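Local coordinates for 33-36 kDa outer membrane protein (Acinetobacter baumannii, PDB 6GIE) that probably forms a diffusion channel for small solutes across the outer membrane, as a porin linked to carbapenem susceptibility, at residues G256-F261 with V268-V273; G61-A66 with T231-V236; E26-S31 with N291-F296; R194-G199 with G209-G214. All coordinates share one frame; numbering follows the deposited sequence.

How the interactions relate
Three of the contacts pair neighbouring strands of one antiparallel porin barrel. Interactions 1 and 4 lie within hairpins; interaction 3 joins strand 22-35 to strand 285-295 and closes the barrel. Along the chain interaction 3 embraces the others, interaction 4 is nested inside interaction 2, and interaction 2 ends before interaction 1 begins. Interaction 2 is different, a loop docked against the turn just before strand 234-242, and it touches all three others: Gln259, Arg295 and Lys196 each reach residues 61-66. Centres of interactions 1 and 2, and of 1 and 3, are about 12 Å apart; interactions 3 and 4, whose centres are about 22 Å apart, lie on opposite sides of the chain's centre. The loop thus ties separate parts of the wall together.

Interaction 1: G256-F261 with V268-V273. With C8E ((hydroxyethyloxy)tri(ethyloxy)octane), chain C.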
# COMPACT_ATOMS: atom_id res chain seq x y z
N GLY A 256 -1.05 13.78 3.46
CA GLY A 256 -2.36 13.43 3.92
C GLY A 256 -3.10 12.78 2.82
O GLY A 256 -2.84 13.04 1.68
N HIS A 257 -4.05 11.95 3.19
CA HIS A 257 -4.69 11.04 2.26
C HIS A 257 -6.12 10.86 2.69
O HIS A 257 -6.39 10.72 3.86
CB HIS A 257 -4.03 9.66 2.31
CG HIS A 257 -2.56 9.73 2.13
ND1 HIS A 257 -1.70 9.79 3.19
CD2 HIS A 257 -1.82 9.96 1.01
CE1 HIS A 257 -0.47 9.94 2.73
NE2 HIS A 257 -0.51 10.05 1.42
N THR A 258 -6.99 10.69 1.72
CA THR A 258 -8.38 10.56 2.00
C THR A 258 -8.89 9.48 1.09
O THR A 258 -8.41 9.38 -0.07
CB THR A 258 -9.01 11.93 1.68
OG1 THR A 258 -9.94 12.34 2.67
CG2 THR A 258 -9.54 12.00 0.40
N GLN A 259 -9.86 8.69 1.57
CA GLN A 259 -10.51 7.80 0.71
C GLN A 259 -11.94 7.51 1.11
O GLN A 259 -12.25 7.39 2.31
CB GLN A 259 -9.69 6.49 0.56
CG GLN A 259 -10.34 5.44 -0.35
CD GLN A 259 -9.52 4.19 -0.57
OE1 GLN A 259 -9.42 3.69 -1.70
NE2 GLN A 259 -8.95 3.64 0.51
N TYR A 260 -12.84 7.44 0.11
CA TYR A 260 -14.25 7.20 0.41
C TYR A 260 -14.87 6.20 -0.52
O TYR A 260 -14.80 6.38 -1.73
CB TYR A 260 -15.10 8.49 0.37
CG TYR A 260 -16.61 8.24 0.64
CD1 TYR A 260 -17.05 7.76 1.87
CD2 TYR A 260 -17.56 8.46 -0.33
CE1 TYR A 260 -18.40 7.49 2.12
CE2 TYR A 260 -18.92 8.22 -0.10
CZ TYR A 260 -19.34 7.73 1.13
OH TYR A 260 -20.68 7.49 1.39
N PHE A 261 -15.51 5.18 0.03
CA PHE A 261 -16.24 4.20 -0.77
C PHE A 261 -17.65 4.69 -0.96
O PHE A 261 -18.42 4.69 -0.05
CB PHE A 261 -16.28 2.84 -0.08
CG PHE A 261 -15.08 2.02 -0.31
CD1 PHE A 261 -13.90 2.31 0.39
CD2 PHE A 261 -15.12 0.94 -1.18
CE1 PHE A 261 -12.77 1.52 0.20
CE2 PHE A 261 -13.99 0.15 -1.37
CZ PHE A 261 -12.82 0.44 -0.67
N VAL A 268 -13.20 6.53 -4.29
CA VAL A 268 -12.33 7.56 -4.82
C VAL A 268 -11.55 8.15 -3.69
O VAL A 268 -11.93 8.01 -2.50
CB VAL A 268 -13.13 8.64 -5.49
CG1 VAL A 268 -13.85 8.04 -6.71
CG2 VAL A 268 -14.15 9.23 -4.51
N GLY A 269 -10.47 8.84 -4.07
CA GLY A 269 -9.55 9.34 -3.12
C GLY A 269 -8.63 10.40 -3.59
O GLY A 269 -8.50 10.69 -4.78
N ALA A 270 -7.93 10.97 -2.60
CA ALA A 270 -7.10 12.11 -2.81
C ALA A 270 -5.85 12.05 -1.99
O ALA A 270 -5.88 11.56 -0.85
CB ALA A 270 -7.92 13.41 -2.50
N ASP A 271 -4.77 12.62 -2.51
CA ASP A 271 -3.48 12.58 -1.78
C ASP A 271 -2.77 13.91 -1.94
O ASP A 271 -2.74 14.50 -3.06
CB ASP A 271 -2.54 11.47 -2.33
CG ASP A 271 -3.22 10.12 -2.43
OD1 ASP A 271 -3.56 9.52 -1.37
OD2 ASP A 271 -3.46 9.66 -3.59
N PHE A 272 -2.20 14.40 -0.86
CA PHE A 272 -1.42 15.61 -0.91
C PHE A 272 -0.12 15.29 -0.21
O PHE A 272 -0.13 14.91 0.96
CB PHE A 272 -2.16 16.76 -0.22
CG PHE A 272 -1.30 17.99 -0.05
CD1 PHE A 272 -0.52 18.45 -1.10
CD2 PHE A 272 -1.34 18.73 1.08
CE1 PHE A 272 0.27 19.58 -0.99
CE2 PHE A 272 -0.57 19.90 1.20
CZ PHE A 272 0.26 20.31 0.17
N VAL A 273 1.01 15.53 -0.89
CA VAL A 273 2.32 15.04 -0.42
C VAL A 273 3.35 16.11 -0.61
O VAL A 273 3.47 16.68 -1.69
CB VAL A 273 2.74 13.74 -1.12
CG1 VAL A 273 4.10 13.23 -0.64
CG2 VAL A 273 1.72 12.64 -0.80
C6 C8E C . -13.82 12.52 1.59
C7 C8E C . -12.64 12.58 0.66
C8 C8E C . -12.68 11.48 -0.39
O9 C8E C . -12.67 12.06 -1.71
C10 C8E C . -11.44 12.63 -2.16
C11 C8E C . -11.57 13.30 -3.52
O12 C8E C . -11.63 14.74 -3.52
C13 C8E C . -11.08 15.43 -2.43
C14 C8E C . -10.52 16.79 -2.80
O15 C8E C . -9.44 16.87 -1.86
C16 C8E C . -8.53 17.92 -1.96
C17 C8E C . -7.20 17.37 -1.49
O18 C8E C . -7.34 16.38 -0.48
C19 C8E C . -6.08 15.77 -0.21
C20 C8E C . -6.22 14.70 0.88
O21 C8E C . -5.85 15.23 2.16
O HOH W 1 -6.01 8.49 -0.76
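Thr258 O takes the backbone N-H of Ala270 (N to O 3.0 Å), which arrives tilted 30° from the carbonyl plane, and lies within hydrogen-bonding distance of a water, 2.7 Å away. The same water is 2.7 Å from Asp271 OD1, so it sits between the two strands on the face that carries His257 and Asp271. There the His257 ring leans across, its CG anti to the carbonyl carbon (chi1 -53°), and brings the CD2 edge to 3.0 Å from Asp271 OD1, near the ring plane. Ring and carboxylate are turned 56° apart. The other carboxylate oxygen, Asp271 OD2, has a weak hydrogen bond from Asn291. On the opposite face Thr258 CG2 packs on Ala270 CB at 3.6 Å, and a detergent chain lies over the pair, its C10 3.6 Å from Ala270 CB. Six backbone hydrogen bonds join the strands; that from Tyr260 N to Val268 O, 2.8 Å, is the shortest. Apolar and aromatic groups under detergent and polar groups with a bound water on the other face are the two sides expected of an antiparallel hairpin in a porin barrel wall, one facing the membrane and one the interior.

Interaction 2: G61-A66 with T231-V236; sequences GPLAEA and TPKLSV
Leu63 meets Pro232 with its CG anti to the carbonyl carbon (chi1 -65°), which leaves CG 3.9 Å from Pro232 O, with CB close by as well. In the turn beside Pro232, Thr231 has a chi1 of 76° that places OG1 where it accepts the backbone N-H of Lys233 (N to OG1 3.0 Å) and, weakly, that of Leu234: an ST turn, which bends the chain at Pro232. The Pro232 carbonyl takes the N-H of Leu63 at 2.9 Å from N to O, an almost straight bond (170° at the hydrogen). A water donates to the same Pro232 O at 2.6 Å and accepts from Ala64 N at 3.0 Å, linking the next residue of the loop to that oxygen. Beside them Pro62 CA comes to 3.6 Å from Pro232 O, and Leu63 CD1 lies 4.3 Å from Lys233 CG, a loose touch. Loop 61-66, between strand 55-57 and helix 66-69, thus docks on the turn before strand 234-242, consistent with a loop folded against the barrel's inner wall. Further along it Glu65 forms a salt bridge with Lys196, and Leu63 O accepts from Arg295. One proline carbonyl with two donors carries most of the polar contact: docking is mainly through backbone and water, with Leu63 CB and CG shielding the oxygen and little carbon-to-carbon packing.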
# COMPACT_ATOMS: atom_id res chain seq x y z
N GLY A 61 -14.96 -5.16 8.58
CA GLY A 61 -14.22 -3.96 9.06
C GLY A 61 -14.10 -2.87 8.00
O GLY A 61 -14.86 -2.82 7.04
N PRO A 62 -13.15 -1.97 8.15
CA PRO A 62 -13.04 -0.95 7.08
C PRO A 62 -12.88 -1.57 5.65
O PRO A 62 -12.05 -2.53 5.45
CB PRO A 62 -11.79 -0.20 7.47
CG PRO A 62 -10.98 -1.16 8.36
CD PRO A 62 -11.99 -1.99 9.07
N LEU A 63 -13.63 -1.06 4.66
CA LEU A 63 -13.65 -1.71 3.33
C LEU A 63 -12.28 -1.56 2.70
O LEU A 63 -11.80 -2.50 2.03
CB LEU A 63 -14.69 -1.12 2.39
CG LEU A 63 -16.18 -1.23 2.68
CD1 LEU A 63 -17.00 -0.38 1.71
CD2 LEU A 63 -16.65 -2.65 2.57
N ALA A 64 -11.58 -0.45 2.94
CA ALA A 64 -10.26 -0.33 2.29
C ALA A 64 -9.29 -1.49 2.60
O ALA A 64 -8.41 -1.77 1.77
CB ALA A 64 -9.58 1.01 2.61
N GLU A 65 -9.44 -2.13 3.78
CA GLU A 65 -8.47 -3.09 4.26
C GLU A 65 -9.02 -4.50 4.26
O GLU A 65 -8.53 -5.35 4.97
CB GLU A 65 -8.04 -2.74 5.72
CG GLU A 65 -7.21 -1.48 5.81
CD GLU A 65 -5.86 -1.52 5.10
OE1 GLU A 65 -5.29 -2.61 4.82
OE2 GLU A 65 -5.35 -0.43 4.74
N ALA A 66 -10.05 -4.76 3.47
CA ALA A 66 -10.73 -6.05 3.47
C ALA A 66 -9.80 -7.18 3.04
O ALA A 66 -9.95 -8.31 3.58
CB ALA A 66 -11.97 -6.01 2.56
N THR A 231 -15.56 5.98 9.42
CA THR A 231 -16.59 4.97 9.27
C THR A 231 -15.93 3.89 8.45
O THR A 231 -14.84 4.12 7.95
CB THR A 231 -17.80 5.47 8.45
OG1 THR A 231 -17.45 5.48 7.04
CG2 THR A 231 -18.27 6.84 8.91
N PRO A 232 -16.62 2.78 8.20
CA PRO A 232 -16.06 1.70 7.39
C PRO A 232 -15.76 2.11 5.91
O PRO A 232 -14.92 1.47 5.19
CB PRO A 232 -17.18 0.60 7.44
CG PRO A 232 -17.94 0.93 8.69
CD PRO A 232 -17.96 2.44 8.70
N LYS A 233 -16.42 3.18 5.47
CA LYS A 233 -16.25 3.65 4.08
C LYS A 233 -15.35 4.83 3.98
O LYS A 233 -14.88 5.13 2.88
CB LYS A 233 -17.59 4.01 3.48
CG LYS A 233 -18.65 2.99 3.82
CD LYS A 233 -19.73 2.92 2.78
CE LYS A 233 -20.51 4.24 2.75
NZ LYS A 233 -21.02 4.47 1.37
N LEU A 234 -15.14 5.53 5.08
CA LEU A 234 -14.44 6.77 4.97
C LEU A 234 -13.17 6.79 5.75
O LEU A 234 -13.13 6.53 6.97
CB LEU A 234 -15.39 7.93 5.34
CG LEU A 234 -14.76 9.32 5.32
CD1 LEU A 234 -14.32 9.74 3.94
CD2 LEU A 234 -15.66 10.42 5.90
N SER A 235 -12.08 7.13 5.10
CA SER A 235 -10.84 7.17 5.91
C SER A 235 -10.08 8.41 5.63
O SER A 235 -10.09 8.90 4.52
CB SER A 235 -9.93 5.98 5.66
OG SER A 235 -9.41 5.98 4.34
N VAL A 236 -9.37 8.87 6.64
CA VAL A 236 -8.51 9.98 6.48
C VAL A 236 -7.24 9.61 7.11
O VAL A 236 -7.26 9.00 8.17
CB VAL A 236 -9.06 11.29 7.13
CG1 VAL A 236 -9.30 11.14 8.62
CG2 VAL A 236 -8.05 12.41 6.93
O HOH W 2 -12.58 1.99 4.30

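Interaction 3: E26-S31 with N291-F296; sequences EVQGQS and NAKFRF
Closure of the barrel, where the first strand meets the last in antiparallel fashion, brings Glu26 beside Arg295. The two side chains run side by side and point the same way, with carboxylate and guanidinium planes only 5° apart. Arg295 NE donates to Glu26 OE1 at 2.9 Å, nearly along the C-O axis, and Arg295 NH2 adds a weak bond of 3.3 Å to the same oxygen. A water gives Glu26 OE1 a third donor at 3.0 Å; it also accepts from Arg295 NH2, in the guanidinium plane, and from Lys293 NZ at 3.1 Å. The Lys293 chain is bent at chi3 (24°), with CE 3.9 Å from Glu26 OE2, and its amine also bonds to Gln259. Arg295 NH1 donates to Leu63 O of loop 61-66. On the other face Val27 CG2 packs on Phe294 CB at 3.9 Å and meets the edge of the C-terminal Phe296 ring more loosely. Four backbone bonds run between the strands; Val27 and Phe294 exchange a pair, with Val27 N 2.8 Å from Phe294 O. A terminal aromatic residue is a hallmark of outer membrane barrels. Three donors, one weak, on OE1, with Arg295 paired directly and Lys293 through water, would be expected to keep Glu26 ionised and to fix the turn of the guanidinium at the barrel's seam.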
# COMPACT_ATOMS: atom_id res chain seq x y z
N GLU A 26 -9.92 -6.22 -8.20
CA GLU A 26 -9.93 -4.82 -7.87
C GLU A 26 -9.09 -4.13 -8.91
O GLU A 26 -7.99 -4.60 -9.22
CB GLU A 26 -9.35 -4.57 -6.48
CG GLU A 26 -9.10 -3.09 -6.20
CD GLU A 26 -8.59 -2.82 -4.78
OE1 GLU A 26 -9.39 -3.06 -3.81
OE2 GLU A 26 -7.43 -2.28 -4.69
N VAL A 27 -9.62 -3.08 -9.50
CA VAL A 27 -8.79 -2.27 -10.37
C VAL A 27 -8.71 -0.90 -9.80
O VAL A 27 -9.67 -0.41 -9.20
CB VAL A 27 -9.22 -2.26 -11.87
CG1 VAL A 27 -9.04 -3.64 -12.42
CG2 VAL A 27 -10.65 -1.84 -12.02
N GLN A 28 -7.56 -0.28 -10.00
CA GLN A 28 -7.31 0.98 -9.40
C GLN A 28 -6.53 1.84 -10.34
O GLN A 28 -5.61 1.34 -11.01
CB GLN A 28 -6.53 0.83 -8.08
CG GLN A 28 -6.65 2.07 -7.21
CD GLN A 28 -5.61 2.13 -6.11
OE1 GLN A 28 -5.16 1.09 -5.61
NE2 GLN A 28 -5.20 3.35 -5.75
N GLY A 29 -6.92 3.11 -10.39
CA GLY A 29 -6.26 4.16 -11.16
C GLY A 29 -5.90 5.38 -10.32
O GLY A 29 -6.53 5.65 -9.30
N GLN A 30 -4.88 6.10 -10.76
CA GLN A 30 -4.33 7.20 -10.01
C GLN A 30 -3.54 8.12 -10.88
O GLN A 30 -2.76 7.66 -11.71
CB GLN A 30 -3.44 6.66 -8.94
CG GLN A 30 -2.90 7.76 -8.09
CD GLN A 30 -1.77 7.33 -7.21
OE1 GLN A 30 -1.38 6.15 -7.17
NE2 GLN A 30 -1.21 8.29 -6.50
N SER A 31 -3.80 9.42 -10.76
CA SER A 31 -3.07 10.46 -11.44
C SER A 31 -2.50 11.42 -10.42
O SER A 31 -3.16 11.70 -9.38
CB SER A 31 -4.01 11.30 -12.29
OG SER A 31 -4.26 10.68 -13.51
N ASN A 291 -7.32 9.42 -6.95
CA ASN A 291 -7.37 8.05 -7.26
C ASN A 291 -8.79 7.46 -7.19
O ASN A 291 -9.74 8.06 -6.65
CB ASN A 291 -6.36 7.30 -6.39
CG ASN A 291 -6.68 7.40 -4.94
OD1 ASN A 291 -7.67 6.83 -4.48
ND2 ASN A 291 -5.89 8.20 -4.21
N ALA A 292 -8.93 6.27 -7.77
CA ALA A 292 -10.21 5.63 -7.82
C ALA A 292 -10.05 4.14 -7.89
O ALA A 292 -9.04 3.65 -8.45
CB ALA A 292 -10.96 6.08 -9.08
N LYS A 293 -11.05 3.41 -7.40
CA LYS A 293 -10.96 1.98 -7.45
C LYS A 293 -12.32 1.27 -7.56
O LYS A 293 -13.34 1.74 -7.03
CB LYS A 293 -10.15 1.49 -6.24
CG LYS A 293 -10.95 1.04 -5.06
CD LYS A 293 -10.09 0.64 -3.84
CE LYS A 293 -8.68 1.27 -3.79
NZ LYS A 293 -8.15 1.23 -2.40
N PHE A 294 -12.30 0.14 -8.29
CA PHE A 294 -13.48 -0.60 -8.60
C PHE A 294 -13.23 -2.04 -8.18
O PHE A 294 -12.19 -2.65 -8.53
CB PHE A 294 -13.83 -0.55 -10.13
CG PHE A 294 -13.85 0.84 -10.68
CD1 PHE A 294 -12.64 1.54 -10.92
CD2 PHE A 294 -15.08 1.50 -10.88
CE1 PHE A 294 -12.67 2.85 -11.37
CE2 PHE A 294 -15.10 2.82 -11.32
CZ PHE A 294 -13.90 3.50 -11.55
N ARG A 295 -14.25 -2.58 -7.56
CA ARG A 295 -14.20 -3.90 -7.14
C ARG A 295 -15.28 -4.71 -7.78
O ARG A 295 -16.42 -4.25 -7.92
CB ARG A 295 -14.27 -3.98 -5.59
CG ARG A 295 -13.09 -3.38 -4.87
CD ARG A 295 -13.28 -3.47 -3.35
NE ARG A 295 -12.08 -3.03 -2.64
CZ ARG A 295 -11.96 -2.93 -1.32
NH1 ARG A 295 -12.94 -3.22 -0.48
NH2 ARG A 295 -10.78 -2.54 -0.83
N PHE A 296 -14.93 -5.96 -8.09
CA PHE A 296 -15.86 -6.91 -8.65
C PHE A 296 -15.38 -8.37 -8.43
O PHE A 296 -15.89 -9.25 -9.12
CB PHE A 296 -16.15 -6.61 -10.16
CG PHE A 296 -14.93 -6.60 -11.06
CD1 PHE A 296 -14.09 -5.50 -11.11
CD2 PHE A 296 -14.64 -7.68 -11.89
CE1 PHE A 296 -12.95 -5.49 -11.95
CE2 PHE A 296 -13.52 -7.69 -12.72
CZ PHE A 296 -12.68 -6.59 -12.77
O HOH W 3 -8.06 -1.71 -1.47

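Interaction 4: R194-G199 with G209-G214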
# COMPACT_ATOMS: atom_id res chain seq x y z
N ARG A 194 8.99 -4.56 7.74
CA ARG A 194 7.78 -3.80 7.89
C ARG A 194 6.70 -4.43 8.75
O ARG A 194 6.61 -5.68 8.93
CB ARG A 194 7.26 -3.47 6.47
CG ARG A 194 6.60 -4.56 5.70
CD ARG A 194 5.94 -4.02 4.39
NE ARG A 194 5.39 -5.19 3.69
CZ ARG A 194 4.15 -5.61 3.83
NH1 ARG A 194 3.26 -4.90 4.49
NH2 ARG A 194 3.77 -6.71 3.24
N THR A 195 5.80 -3.57 9.16
CA THR A 195 4.69 -4.02 9.96
C THR A 195 3.41 -3.43 9.47
O THR A 195 3.45 -2.38 8.90
CB THR A 195 4.84 -3.62 11.45
OG1 THR A 195 4.83 -2.22 11.58
CG2 THR A 195 6.11 -4.13 12.00
N LYS A 196 2.32 -4.15 9.69
CA LYS A 196 1.02 -3.68 9.38
C LYS A 196 -0.03 -4.07 10.41
O LYS A 196 -0.13 -5.24 10.80
CB LYS A 196 0.55 -4.23 8.01
CG LYS A 196 -0.71 -3.54 7.43
CD LYS A 196 -0.92 -4.03 5.96
CE LYS A 196 -2.29 -3.80 5.37
NZ LYS A 196 -2.50 -2.36 5.21
N TYR A 197 -0.88 -3.11 10.78
CA TYR A 197 -1.98 -3.44 11.71
C TYR A 197 -3.26 -2.86 11.24
O TYR A 197 -3.28 -1.73 10.77
CB TYR A 197 -1.68 -2.93 13.17
CG TYR A 197 -2.83 -3.21 14.15
CD1 TYR A 197 -3.05 -4.49 14.64
CD2 TYR A 197 -3.64 -2.21 14.61
CE1 TYR A 197 -4.07 -4.73 15.53
CE2 TYR A 197 -4.65 -2.45 15.52
CZ TYR A 197 -4.86 -3.70 15.96
OH TYR A 197 -5.88 -3.95 16.81
N VAL A 198 -4.35 -3.56 11.53
CA VAL A 198 -5.69 -3.01 11.29
C VAL A 198 -6.58 -3.55 12.37
O VAL A 198 -6.68 -4.75 12.55
CB VAL A 198 -6.25 -3.36 9.88
CG1 VAL A 198 -7.68 -2.85 9.74
CG2 VAL A 198 -5.41 -2.68 8.82
N GLY A 199 -7.13 -2.66 13.18
CA GLY A 199 -8.10 -3.06 14.17
C GLY A 199 -9.35 -2.18 14.19
O GLY A 199 -9.33 -0.98 13.87
N GLY A 209 -5.72 1.93 11.11
CA GLY A 209 -4.66 1.16 10.46
C GLY A 209 -3.32 1.84 10.52
O GLY A 209 -3.22 3.08 10.36
N PHE A 210 -2.28 1.04 10.75
CA PHE A 210 -0.93 1.56 10.84
C PHE A 210 -0.08 0.70 9.98
O PHE A 210 -0.26 -0.58 9.97
CB PHE A 210 -0.32 1.49 12.28
CG PHE A 210 -1.12 2.16 13.35
CD1 PHE A 210 -1.18 3.55 13.46
CD2 PHE A 210 -1.76 1.39 14.33
CE1 PHE A 210 -1.89 4.15 14.52
CE2 PHE A 210 -2.45 1.97 15.37
CZ PHE A 210 -2.54 3.35 15.45
N GLU A 211 0.88 1.36 9.34
CA GLU A 211 1.95 0.68 8.57
C GLU A 211 3.27 1.44 8.77
O GLU A 211 3.34 2.70 8.70
CB GLU A 211 1.66 0.68 7.03
CG GLU A 211 0.73 -0.39 6.55
CD GLU A 211 0.92 -0.81 5.07
OE1 GLU A 211 2.01 -1.28 4.65
OE2 GLU A 211 -0.07 -0.72 4.33
N ALA A 212 4.33 0.68 8.96
CA ALA A 212 5.67 1.22 9.16
C ALA A 212 6.64 0.39 8.35
O ALA A 212 6.39 -0.81 8.07
CB ALA A 212 6.03 1.15 10.64
N PHE A 213 7.73 1.04 7.94
CA PHE A 213 8.62 0.53 6.89
C PHE A 213 9.97 1.03 7.21
O PHE A 213 10.16 2.25 7.51
CB PHE A 213 8.22 1.10 5.51
CG PHE A 213 8.76 0.32 4.32
CD1 PHE A 213 8.30 -0.97 4.03
CD2 PHE A 213 9.70 0.88 3.46
CE1 PHE A 213 8.78 -1.69 2.93
CE2 PHE A 213 10.17 0.17 2.35
CZ PHE A 213 9.72 -1.11 2.09
N GLY A 214 10.92 0.09 7.21
CA GLY A 214 12.34 0.42 7.25
C GLY A 214 13.09 -0.25 6.12
O GLY A 214 12.83 -1.40 5.78
O HOH W 4 2.14 -1.22 11.96
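Lys196 and Glu211 make the close part of this contact, on the face they share with Arg194 and Phe213. Their chains cross with Lys196 CG 3.6 Å from Glu211 CG. Lys196 NZ then donates to Glu211 OE2 at 3.1 Å, coming from above the carboxylate plane, 53° out of it. Arg194 lies alongside Glu211 and forms only a long salt bridge, NH1 to OE1 3.8 Å, with the two planes turned 53° apart. Arg194 CB packs 3.6 Å from Phe213 CD1. From CG, set between the backbone N and the carbonyl carbon (chi1 75°), the Arg194 chain runs on extended, and its CD stands at the edge of that ring, in its plane. The stronger partners lie outside the hairpin: Arg194 NE pairs with Glu140, Lys196 NZ with Glu65. Lys196 also has a cation-pi contact with Phe68. The opposite face is looser and lies at the surface. Tyr197 and Phe210 run side by side, pointing the same way, yet come no nearer than 4.1 Å between their CD2 atoms. Thr195 OG1 lies 3.7 Å from Ala212 CB; a water lies 2.9 Å from Thr195 OG1 and gives a weak bond to Phe210 O. Between the faces four backbone bonds hold the strands, the shortest from Tyr197 N to Phe210 O at 2.7 Å. A charged face that also carries Phe213, backed by one with Tyr197, Phe210, Thr195 and Ala212, fits a porin barrel hairpin, its salt-bridge network probably turned to the lumen and Tyr197 and Phe210 to the membrane side.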